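Local coordinates for SLT domain-containing protein (Bdellovibrio bacteriovorus HD100, PDB 6TAB) that acts as a peptidoglycan-cleaving lysozyme with altered substrate specificity that helps the predatory bacterium leave its prey cell, at residues A[77-82]-A[135-140]; A[141-146]-A[228-233]; A[146-151]-A[167-172]. All blocks are in the same frame, centred on the assembly; numbering follows the deposited sequence. Where two conformers were deposited one is given.

Contact 1 (A[77-82]-A[135-140])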
loop_
_atom_site.group_PDB
_atom_site.type_symbol
_atom_site.label_atom_id
_atom_site.label_comp_id
_atom_site.label_asym_id
_atom_site.label_seq_id
_atom_site.Cartn_x
_atom_site.Cartn_y
_atom_site.Cartn_z
ATOM N N ILE A 77 11.131 10.473 -3.555
ATOM C CA ILE A 77 10.665 10.914 -2.215
ATOM C C ILE A 77 9.158 10.722 -2.081
ATOM O O ILE A 77 8.390 11.165 -2.958
ATOM C CB ILE A 77 10.946 12.417 -2.011
ATOM C CG1 ILE A 77 12.349 12.800 -2.435
ATOM C CG2 ILE A 77 10.585 12.839 -0.595
ATOM C CD1 ILE A 77 13.376 12.159 -1.635
ATOM N N PRO A 78 8.656 10.078 -1.007
ATOM C CA PRO A 78 7.218 9.834 -0.891
ATOM C C PRO A 78 6.403 11.130 -0.722
ATOM O O PRO A 78 6.881 12.145 -0.142
ATOM C CB PRO A 78 7.088 8.949 0.378
ATOM C CG PRO A 78 8.463 8.326 0.563
ATOM C CD PRO A 78 9.403 9.432 0.092
ATOM N N LEU A 79 5.131 11.066 -1.161
ATOM C CA LEU A 79 4.223 12.241 -1.181
ATOM C C LEU A 79 3.870 12.755 0.222
ATOM O O LEU A 79 3.484 13.947 0.343
ATOM C CB LEU A 79 2.953 11.862 -1.957
ATOM C CG LEU A 79 3.145 11.525 -3.437
ATOM C CD1 LEU A 79 1.876 10.924 -4.031
ATOM C CD2 LEU A 79 3.552 12.748 -4.230
ATOM N N TRP A 80 3.921 11.916 1.268
ATOM C CA TRP A 80 3.606 12.386 2.637
ATOM C C TRP A 80 4.639 13.390 3.178
ATOM O O TRP A 80 4.308 14.149 4.124
ATOM C CB TRP A 80 3.345 11.216 3.602
ATOM C CG TRP A 80 4.396 10.138 3.647
ATOM C CD1 TRP A 80 5.726 10.292 3.927
ATOM C CD2 TRP A 80 4.198 8.718 3.473
ATOM N NE1 TRP A 80 6.366 9.082 3.905
ATOM C CE2 TRP A 80 5.461 8.098 3.588
ATOM C CE3 TRP A 80 3.081 7.943 3.145
ATOM C CZ2 TRP A 80 5.619 6.707 3.433
ATOM C CZ3 TRP A 80 3.227 6.575 3.034
ATOM C CH2 TRP A 80 4.483 5.969 3.143
ATOM N N GLU A 81 5.856 13.445 2.609
ATOM C CA GLU A 81 6.838 14.415 3.099
ATOM C C GLU A 81 6.444 15.863 2.740
ATOM O O GLU A 81 6.929 16.793 3.371
ATOM C CB GLU A 81 8.264 14.091 2.619
ATOM C CG GLU A 81 8.771 12.733 3.086
ATOM C CD GLU A 81 10.255 12.431 3.005
ATOM O OE1 GLU A 81 11.059 13.366 2.704
ATOM O OE2 GLU A 81 10.607 11.227 3.245
ATOM N N ASP A 82 5.561 16.057 1.752
ATOM C CA ASP A 82 5.055 17.376 1.321
ATOM C C ASP A 82 3.833 17.853 2.175
ATOM O O ASP A 82 3.384 18.997 2.065
ATOM C CB ASP A 82 4.628 17.330 -0.160
ATOM C CG ASP A 82 5.478 16.488 -1.127
ATOM O OD1 ASP A 82 6.635 16.220 -0.813
ATOM O OD2 ASP A 82 4.991 16.146 -2.222
ATOM N N VAL A 135 4.775 4.318 -3.797
ATOM C CA VAL A 135 3.459 3.740 -4.144
ATOM C C VAL A 135 2.524 3.721 -2.914
ATOM O O VAL A 135 1.343 4.111 -3.000
ATOM C CB VAL A 135 3.585 2.352 -4.793
ATOM C CG1 VAL A 135 2.228 1.672 -4.941
ATOM C CG2 VAL A 135 4.284 2.459 -6.149
ATOM N N LEU A 136 3.050 3.304 -1.745
ATOM C CA LEU A 136 2.238 3.366 -0.523
ATOM C C LEU A 136 1.726 4.795 -0.274
ATOM O O LEU A 136 0.532 4.980 0.109
ATOM C CB LEU A 136 3.054 2.872 0.687
ATOM C CG LEU A 136 3.178 1.376 0.873
ATOM C CD1 LEU A 136 4.284 1.055 1.871
ATOM C CD2 LEU A 136 1.852 0.761 1.349
ATOM N N SER A 137 2.564 5.833 -0.487
ATOM C CA SER A 137 2.146 7.241 -0.257
ATOM C C SER A 137 1.029 7.633 -1.233
ATOM O O SER A 137 0.146 8.445 -0.864
ATOM C CB SER A 137 3.328 8.204 -0.268
ATOM O OG SER A 137 3.815 8.500 -1.585
ATOM N N SER A 138 1.053 7.108 -2.474
ATOM C CA SER A 138 0.003 7.383 -3.456
ATOM C C SER A 138 -1.320 6.718 -3.047
ATOM O O SER A 138 -2.421 7.269 -3.278
ATOM C CB SER A 138 0.422 7.067 -4.888
ATOM O OG SER A 138 0.504 5.686 -5.160
ATOM N N MET A 139 -1.233 5.505 -2.470
ATOM C CA MET A 139 -2.441 4.830 -1.948
ATOM C C MET A 139 -3.034 5.632 -0.765
ATOM O O MET A 139 -4.271 5.807 -0.677
ATOM C CB MET A 139 -2.100 3.389 -1.546
ATOM C CG MET A 139 -1.647 2.523 -2.733
ATOM S SD MET A 139 -0.752 0.999 -2.209
ATOM C CE MET A 139 -2.032 0.212 -1.226
ATOM N N VAL A 140 -2.169 6.098 0.148
ATOM C CA VAL A 140 -2.617 6.951 1.288
ATOM C C VAL A 140 -3.333 8.213 0.765
ATOM O O VAL A 140 -4.380 8.599 1.326
ATOM C CB VAL A 140 -1.429 7.274 2.212
ATOM C CG1 VAL A 140 -1.815 8.354 3.233
ATOM C CG2 VAL A 140 -0.876 6.015 2.907
#
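Ser137 lies over one face of the Trp80 indole, its CB 3.8 Å from the centroid of the six-membered ring and 26° off the ring normal, a CH-pi contact. The closest approach is at the rim near the ring fusion, where Ser137 CB comes to 3.4 Å from Trp80 CE3. Pro78 CB sits above the same face, also toward the rim, and touches Ser137 CB at 3.9 Å. Trp80 chi1 (52°) puts CG between the backbone N and the carbonyl carbon, and the ring meets the helix through CE3 and CZ3 against Ser137. At the ring edge, near its plane, Trp80 CZ3 meets Val140 CG2 at 4.1 Å. Trp80 CH2 also touches Leu136 CB at 4.2 Å.

The hydroxyl of Ser137 turns to the incoming loop: Leu79 N donates to Ser137 OG at 2.9 Å with an N-H...O angle of 162°. That OG in turn donates to Phe134 O one helical turn back, so it bridges the helix backbone and the loop. Beside this bond Leu79 CB packs 3.5 Å from Ser137 OG. Leu79 CD1 lies near Ser138 CA; the leucine also touches Trp246 of helix 238-248.

Outward, Ser91 of helix 87-101 binds Trp80 NE1, and Trp90 stacks edge-to-face on the same indole. The buried contact thus fastens the N-terminal loop, through Leu79 and Trp80, both meeting Ser137, to helix 125-144, a central helix of the lysozyme-like SLT fold.

Contact 2 (A[141-146]-A[228-233])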
loop_
_atom_site.group_PDB
_atom_site.type_symbol
_atom_site.label_atom_id
_atom_site.label_comp_id
_atom_site.label_asym_id
_atom_site.label_seq_id
_atom_site.Cartn_x
_atom_site.Cartn_y
_atom_site.Cartn_z
ATOM N N ARG A 141 -2.780 8.847 -0.276
ATOM C CA ARG A 141 -3.388 10.078 -0.834
ATOM C C ARG A 141 -4.874 9.829 -1.131
ATOM O O ARG A 141 -5.724 10.665 -0.777
ATOM C CB ARG A 141 -2.676 10.528 -2.126
ATOM C CG ARG A 141 -3.409 11.558 -2.989
ATOM C CD ARG A 141 -3.741 12.886 -2.360
ATOM N NE ARG A 141 -4.542 13.690 -3.299
ATOM C CZ ARG A 141 -5.871 13.683 -3.380
ATOM N NH1 ARG A 141 -6.585 12.866 -2.613
ATOM N NH2 ARG A 141 -6.466 14.515 -4.232
ATOM N N PHE A 142 -5.190 8.692 -1.772
ATOM C CA PHE A 142 -6.586 8.443 -2.228
ATOM C C PHE A 142 -7.460 7.733 -1.184
ATOM O O PHE A 142 -8.694 7.858 -1.270
ATOM C CB PHE A 142 -6.614 7.753 -3.607
ATOM C CG PHE A 142 -6.146 8.670 -4.712
ATOM C CD1 PHE A 142 -6.914 9.774 -5.097
ATOM C CD2 PHE A 142 -4.880 8.537 -5.258
ATOM C CE1 PHE A 142 -6.448 10.646 -6.069
ATOM C CE2 PHE A 142 -4.423 9.403 -6.230
ATOM C CZ PHE A 142 -5.202 10.477 -6.614
ATOM N N GLU A 143 -6.860 6.967 -0.244
ATOM C CA GLU A 143 -7.672 6.329 0.806
ATOM C C GLU A 143 -8.090 7.334 1.899
ATOM O O GLU A 143 -9.225 7.272 2.375
ATOM C CB GLU A 143 -6.935 5.122 1.406
ATOM C CG GLU A 143 -6.819 3.928 0.483
ATOM C CD GLU A 143 -8.134 3.236 0.188
ATOM O OE1 GLU A 143 -9.167 3.553 0.873
ATOM O OE2 GLU A 143 -8.140 2.297 -0.665
ATOM N N SER A 144 -7.145 8.158 2.364
ATOM C CA SER A 144 -7.373 9.076 3.534
ATOM C C SER A 144 -6.919 10.540 3.346
ATOM O O SER A 144 -7.051 11.316 4.289
ATOM C CB SER A 144 -6.651 8.525 4.745
ATOM O OG SER A 144 -5.241 8.557 4.554
ATOM N N ASN A 145 -6.284 10.883 2.227
ATOM C CA ASN A 145 -5.693 12.219 2.060
ATOM C C ASN A 145 -4.789 12.533 3.266
ATOM O O ASN A 145 -4.745 13.694 3.729
ATOM C CB ASN A 145 -6.712 13.348 1.805
ATOM C CG ASN A 145 -6.075 14.536 1.109
ATOM O OD1 ASN A 145 -5.026 14.425 0.472
ATOM N ND2 ASN A 145 -6.703 15.698 1.238
ATOM N N PHE A 146 -4.045 11.514 3.725
ATOM C CA PHE A 146 -2.980 11.641 4.759
ATOM C C PHE A 146 -3.532 11.907 6.173
ATOM O O PHE A 146 -2.764 12.332 7.080
ATOM C CB PHE A 146 -1.917 12.689 4.382
ATOM C CG PHE A 146 -1.307 12.471 3.011
ATOM C CD1 PHE A 146 -0.347 11.489 2.783
ATOM C CD2 PHE A 146 -1.741 13.210 1.921
ATOM C CE1 PHE A 146 0.186 11.287 1.526
ATOM C CE2 PHE A 146 -1.209 12.996 0.651
ATOM C CZ PHE A 146 -0.257 12.011 0.448
ATOM N N TYR A 228 -7.093 -6.313 -1.829
ATOM C CA TYR A 228 -7.521 -5.599 -0.592
ATOM C C TYR A 228 -8.063 -4.187 -0.904
ATOM O O TYR A 228 -9.052 -3.783 -0.282
ATOM C CB TYR A 228 -6.360 -5.502 0.420
ATOM C CG TYR A 228 -6.822 -5.166 1.827
ATOM C CD1 TYR A 228 -6.955 -3.843 2.257
ATOM C CD2 TYR A 228 -7.168 -6.173 2.728
ATOM C CE1 TYR A 228 -7.456 -3.533 3.515
ATOM C CE2 TYR A 228 -7.655 -5.878 3.987
ATOM C CZ TYR A 228 -7.826 -4.558 4.381
ATOM O OH TYR A 228 -8.331 -4.253 5.627
ATOM N N TRP A 229 -7.405 -3.433 -1.802
ATOM C CA TRP A 229 -7.678 -1.964 -1.968
ATOM C C TRP A 229 -8.381 -1.650 -3.298
ATOM O O TRP A 229 -7.862 -1.916 -4.392
ATOM C CB TRP A 229 -6.386 -1.144 -1.849
ATOM C CG TRP A 229 -5.788 -1.058 -0.481
ATOM C CD1 TRP A 229 -6.210 -0.251 0.537
ATOM C CD2 TRP A 229 -4.640 -1.775 0.025
ATOM N NE1 TRP A 229 -5.431 -0.427 1.649
ATOM C CE2 TRP A 229 -4.437 -1.329 1.358
ATOM C CE3 TRP A 229 -3.763 -2.749 -0.507
ATOM C CZ2 TRP A 229 -3.354 -1.784 2.127
ATOM C CZ3 TRP A 229 -2.698 -3.181 0.248
ATOM C CH2 TRP A 229 -2.512 -2.727 1.553
ATOM N N SER A 230 -9.529 -0.968 -3.196
ATOM C CA SER A 230 -10.299 -0.533 -4.364
ATOM C C SER A 230 -9.518 0.458 -5.251
ATOM O O SER A 230 -9.682 0.456 -6.477
ATOM C CB SER A 230 -11.618 0.056 -3.908
ATOM O OG SER A 230 -11.419 1.305 -3.225
ATOM N N VAL A 231 -8.636 1.277 -4.650
ATOM C CA VAL A 231 -7.872 2.314 -5.407
ATOM C C VAL A 231 -6.878 1.666 -6.379
ATOM O O VAL A 231 -6.437 2.332 -7.323
ATOM C CB VAL A 231 -7.180 3.358 -4.502
ATOM C CG1 VAL A 231 -8.218 4.155 -3.707
ATOM C CG2 VAL A 231 -6.066 2.772 -3.628
ATOM N N LEU A 232 -6.540 0.376 -6.180
ATOM C CA LEU A 232 -5.632 -0.376 -7.079
ATOM C C LEU A 232 -6.402 -1.167 -8.152
ATOM O O LEU A 232 -5.746 -1.812 -8.994
ATOM C CB LEU A 232 -4.699 -1.300 -6.269
ATOM C CG LEU A 232 -3.655 -0.606 -5.398
ATOM C CD1 LEU A 232 -2.826 -1.620 -4.630
ATOM C CD2 LEU A 232 -2.744 0.325 -6.200
ATOM N N ARG A 233 -7.741 -1.139 -8.144
ATOM C CA ARG A 233 -8.591 -1.863 -9.122
ATOM C C ARG A 233 -8.835 -0.991 -10.369
ATOM O O ARG A 233 -9.383 0.126 -10.281
ATOM C CB ARG A 233 -9.910 -2.261 -8.456
ATOM C CG ARG A 233 -9.732 -3.309 -7.355
ATOM C CD ARG A 233 -11.026 -3.833 -6.744
ATOM N NE ARG A 233 -10.723 -4.750 -5.657
ATOM C CZ ARG A 233 -11.599 -5.600 -5.119
ATOM N NH1 ARG A 233 -12.886 -5.503 -5.410
ATOM N NH2 ARG A 233 -11.187 -6.578 -4.321
HETATM O O HOH W 1 -10.213 -0.013 -0.455
#
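Glu143 OE2 meets the indole edge of Trp229 near its plane, 3.4 Å from CD1, with the carboxylate and ring planes 53° apart and the two side chains crossing at about a right angle. The same oxygen rests against both methyl branches of Val231, with CG1 and CG2 each 3.6 Å from OE2. Water 1 donates to Glu143 OE2 at 3.1 Å and accepts from Ser230 N at 3.0 Å, coupling the carboxylate to the backbone at the start of the 3-10 turn 230-232. Alongside, Phe142 CB touches Val231 CG1 at 3.9 Å.

The bend of the glutamate at chi2 (-68°) brings CD to 4.0 Å from both Trp229 CD1 and Val231 CG1. In the second shell, Trp229 NE1 is bound by Leu170 O, which helps fix the rotation of the indole, and Tyr228 CD1 lies over one of its faces. Val231 is backed by Ser239 and Ile243 of helix 238-248, while Gln171 touches the glutamate from another loop.

Glu143 and Ser144 match the Glu-Ser motif closing the long helix of SLT domains, in which relatives carry their catalytic acid. Around OE2 lie an aromatic edge, aliphatic methyls and one ordered water, surroundings consistent with a glutamate at the active centre of a lysozyme.

Contact 3 (A[146-151]-A[167-172])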
loop_
_atom_site.group_PDB
_atom_site.type_symbol
_atom_site.label_atom_id
_atom_site.label_comp_id
_atom_site.label_asym_id
_atom_site.label_seq_id
_atom_site.Cartn_x
_atom_site.Cartn_y
_atom_site.Cartn_z
ATOM N N PHE A 146 -4.045 11.514 3.725
ATOM C CA PHE A 146 -2.980 11.641 4.759
ATOM C C PHE A 146 -3.532 11.907 6.173
ATOM O O PHE A 146 -2.764 12.332 7.080
ATOM C CB PHE A 146 -1.917 12.689 4.382
ATOM C CG PHE A 146 -1.307 12.471 3.011
ATOM C CD1 PHE A 146 -0.347 11.489 2.783
ATOM C CD2 PHE A 146 -1.741 13.210 1.921
ATOM C CE1 PHE A 146 0.186 11.287 1.526
ATOM C CE2 PHE A 146 -1.209 12.996 0.651
ATOM C CZ PHE A 146 -0.257 12.011 0.448
ATOM N N LYS A 147 -4.813 11.567 6.405
ATOM C CA LYS A 147 -5.511 11.808 7.701
ATOM C C LYS A 147 -5.580 10.494 8.511
ATOM O O LYS A 147 -6.459 9.635 8.290
ATOM C CB LYS A 147 -6.923 12.370 7.478
ATOM C CG LYS A 147 -6.967 13.736 6.804
ATOM C CD LYS A 147 -8.375 14.250 6.611
ATOM C CE LYS A 147 -9.152 13.559 5.501
ATOM N NZ LYS A 147 -10.383 14.323 5.188
ATOM N N THR A 148 -4.665 10.373 9.492
ATOM C CA THR A 148 -4.568 9.164 10.331
ATOM C C THR A 148 -5.840 8.948 11.173
ATOM O O THR A 148 -6.129 7.780 11.560
ATOM C CB THR A 148 -3.282 9.168 11.167
ATOM O OG1 THR A 148 -2.939 7.848 11.612
ATOM C CG2 THR A 148 -3.327 10.125 12.350
ATOM N N ALA A 149 -6.609 10.018 11.455
ATOM C CA ALA A 149 -7.851 9.884 12.277
ATOM C C ALA A 149 -9.074 9.367 11.487
ATOM O O ALA A 149 -10.110 9.103 12.081
ATOM C CB ALA A 149 -8.196 11.223 12.906
ATOM N N MET A 150 -8.963 9.232 10.158
ATOM C CA MET A 150 -10.137 8.941 9.325
ATOM C C MET A 150 -10.773 7.586 9.698
ATOM O O MET A 150 -10.090 6.535 9.789
ATOM C CB MET A 150 -9.782 8.926 7.835
ATOM C CG MET A 150 -11.002 8.758 6.935
ATOM S SD MET A 150 -10.649 8.944 5.165
ATOM C CE MET A 150 -12.136 8.157 4.529
ATOM N N SER A 151 -12.106 7.587 9.854
ATOM C CA SER A 151 -12.885 6.345 9.986
ATOM C C SER A 151 -14.075 6.398 9.014
ATOM O O SER A 151 -14.707 7.474 8.882
ATOM C CB SER A 151 -13.321 6.123 11.422
ATOM O OG SER A 151 -14.161 7.162 11.849
ATOM N N ARG A 167 -10.199 2.208 8.853
ATOM C CA ARG A 167 -9.510 3.167 9.722
ATOM C C ARG A 167 -8.117 3.555 9.220
ATOM O O ARG A 167 -7.336 2.738 8.693
ATOM C CB ARG A 167 -9.382 2.599 11.145
ATOM C CG ARG A 167 -10.706 2.310 11.847
ATOM C CD ARG A 167 -10.540 1.704 13.216
ATOM N NE ARG A 167 -11.781 1.439 13.912
ATOM C CZ ARG A 167 -12.554 2.286 14.562
ATOM N NH1 ARG A 167 -12.167 3.550 14.690
ATOM N NH2 ARG A 167 -13.695 1.846 15.110
ATOM N N GLY A 168 -7.772 4.829 9.493
ATOM C CA GLY A 168 -6.379 5.283 9.358
ATOM C C GLY A 168 -5.915 5.497 7.915
ATOM O O GLY A 168 -6.709 5.554 6.961
ATOM N N LEU A 169 -4.590 5.598 7.776
ATOM C CA LEU A 169 -3.958 6.082 6.533
ATOM C C LEU A 169 -4.383 5.248 5.308
ATOM O O LEU A 169 -4.622 5.810 4.213
ATOM C CB LEU A 169 -2.432 6.108 6.674
ATOM C CG LEU A 169 -1.848 7.143 7.631
ATOM C CD1 LEU A 169 -0.332 7.014 7.632
ATOM C CD2 LEU A 169 -2.303 8.563 7.281
ATOM N N LEU A 170 -4.375 3.901 5.446
ATOM C CA LEU A 170 -4.676 2.962 4.330
ATOM C C LEU A 170 -6.087 2.337 4.446
ATOM O O LEU A 170 -6.430 1.427 3.689
ATOM C CB LEU A 170 -3.580 1.877 4.286
ATOM C CG LEU A 170 -2.202 2.346 3.813
ATOM C CD1 LEU A 170 -1.141 1.300 4.113
ATOM C CD2 LEU A 170 -2.221 2.707 2.335
ATOM N N GLN A 171 -6.915 2.841 5.372
ATOM C CA GLN A 171 -8.320 2.405 5.484
ATOM C C GLN A 171 -8.379 0.858 5.645
ATOM O O GLN A 171 -9.071 0.141 4.912
ATOM C CB GLN A 171 -9.174 2.979 4.348
ATOM C CG GLN A 171 -9.355 4.509 4.498
ATOM C CD GLN A 171 -10.265 4.861 5.660
ATOM O OE1 GLN A 171 -11.494 4.757 5.557
ATOM N NE2 GLN A 171 -9.682 5.266 6.784
ATOM N N ILE A 172 -7.670 0.386 6.675
ATOM C CA ILE A 172 -7.616 -1.027 7.087
ATOM C C ILE A 172 -8.633 -1.216 8.210
ATOM O O ILE A 172 -8.917 -0.287 8.972
ATOM C CB ILE A 172 -6.179 -1.418 7.502
ATOM C CG1 ILE A 172 -5.233 -1.296 6.280
ATOM C CG2 ILE A 172 -6.112 -2.810 8.154
ATOM C CD1 ILE A 172 -3.747 -1.340 6.611
HETATM O O HOH W 2 -3.264 5.352 10.462
#
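The Gln171 carboxamide faces the thioether of Met150: in the conformer described, one of two deposited, the methionine lies over one face of the amide, with CE 3.6 Å from Gln171 OE1. At the amide edge NE2 uses both hydrogens in plane, donating almost straight to Gly168 O at 3.0 Å (178°) and, less directly, to Met150 O at 3.3 Å. The latter approach comes from above the Met150 carbonyl plane, while Gly168 N takes the in-plane position at 2.9 Å, so two donors grip one oxygen. At the other flat group, the Arg167 guanidinium, Ser151 CB comes obliquely to NH1, whose hydrogen bond is to His191.

Next along the loop, Gly168 CA makes a CH...O contact of 3.3 Å with Thr148 O. Leu169 CD2 packs against the backbone, 3.7 Å from Phe146 C and from Thr148 N. Water 2 joins the two sides there, donating to Thr148 OG1 and accepting from Leu169 N; the threonine hydroxyl also bonds to His191 O.

Ser151 and Arg167 form an antiparallel non-hydrogen-bonded pair at the mouth of the hairpin 151-154/163-167. Beyond it, a type I turn from Gly168 to Gln171 merges into a G1 beta bulge, with Gln171 and Ile172 both opposite Arg167. The contact joins the loop after helix 125-144 to this turn, closing the hairpin's base. The Gly-Leu-Leu-Gln-Ile run 168-172 resembles the Gly-Leu-Met-Gln motif of SLT domains.

Overall arrangement
Contacts 1 and 2 both use helix 125-144, its middle and its C-terminal end. Contact 1 is buried and mainly apolar, with one backbone-to-hydroxyl bond; contact 2 is partly buried and centres on a carboxylate and a water. Contact 3, nested in the chain loop closed by contact 2, is also partly buried, but relies on hydrogen bonds to backbone carbonyls. Phe146 lies in a segment of both contacts 2 and 3 but takes part only in contact 3, and it packs on Val140 and Trp80 of contact 1. Both segments of contact 2 hydrogen-bond to the 167-172 turn, consistent with the two SLT-like motifs lying together beside Glu143.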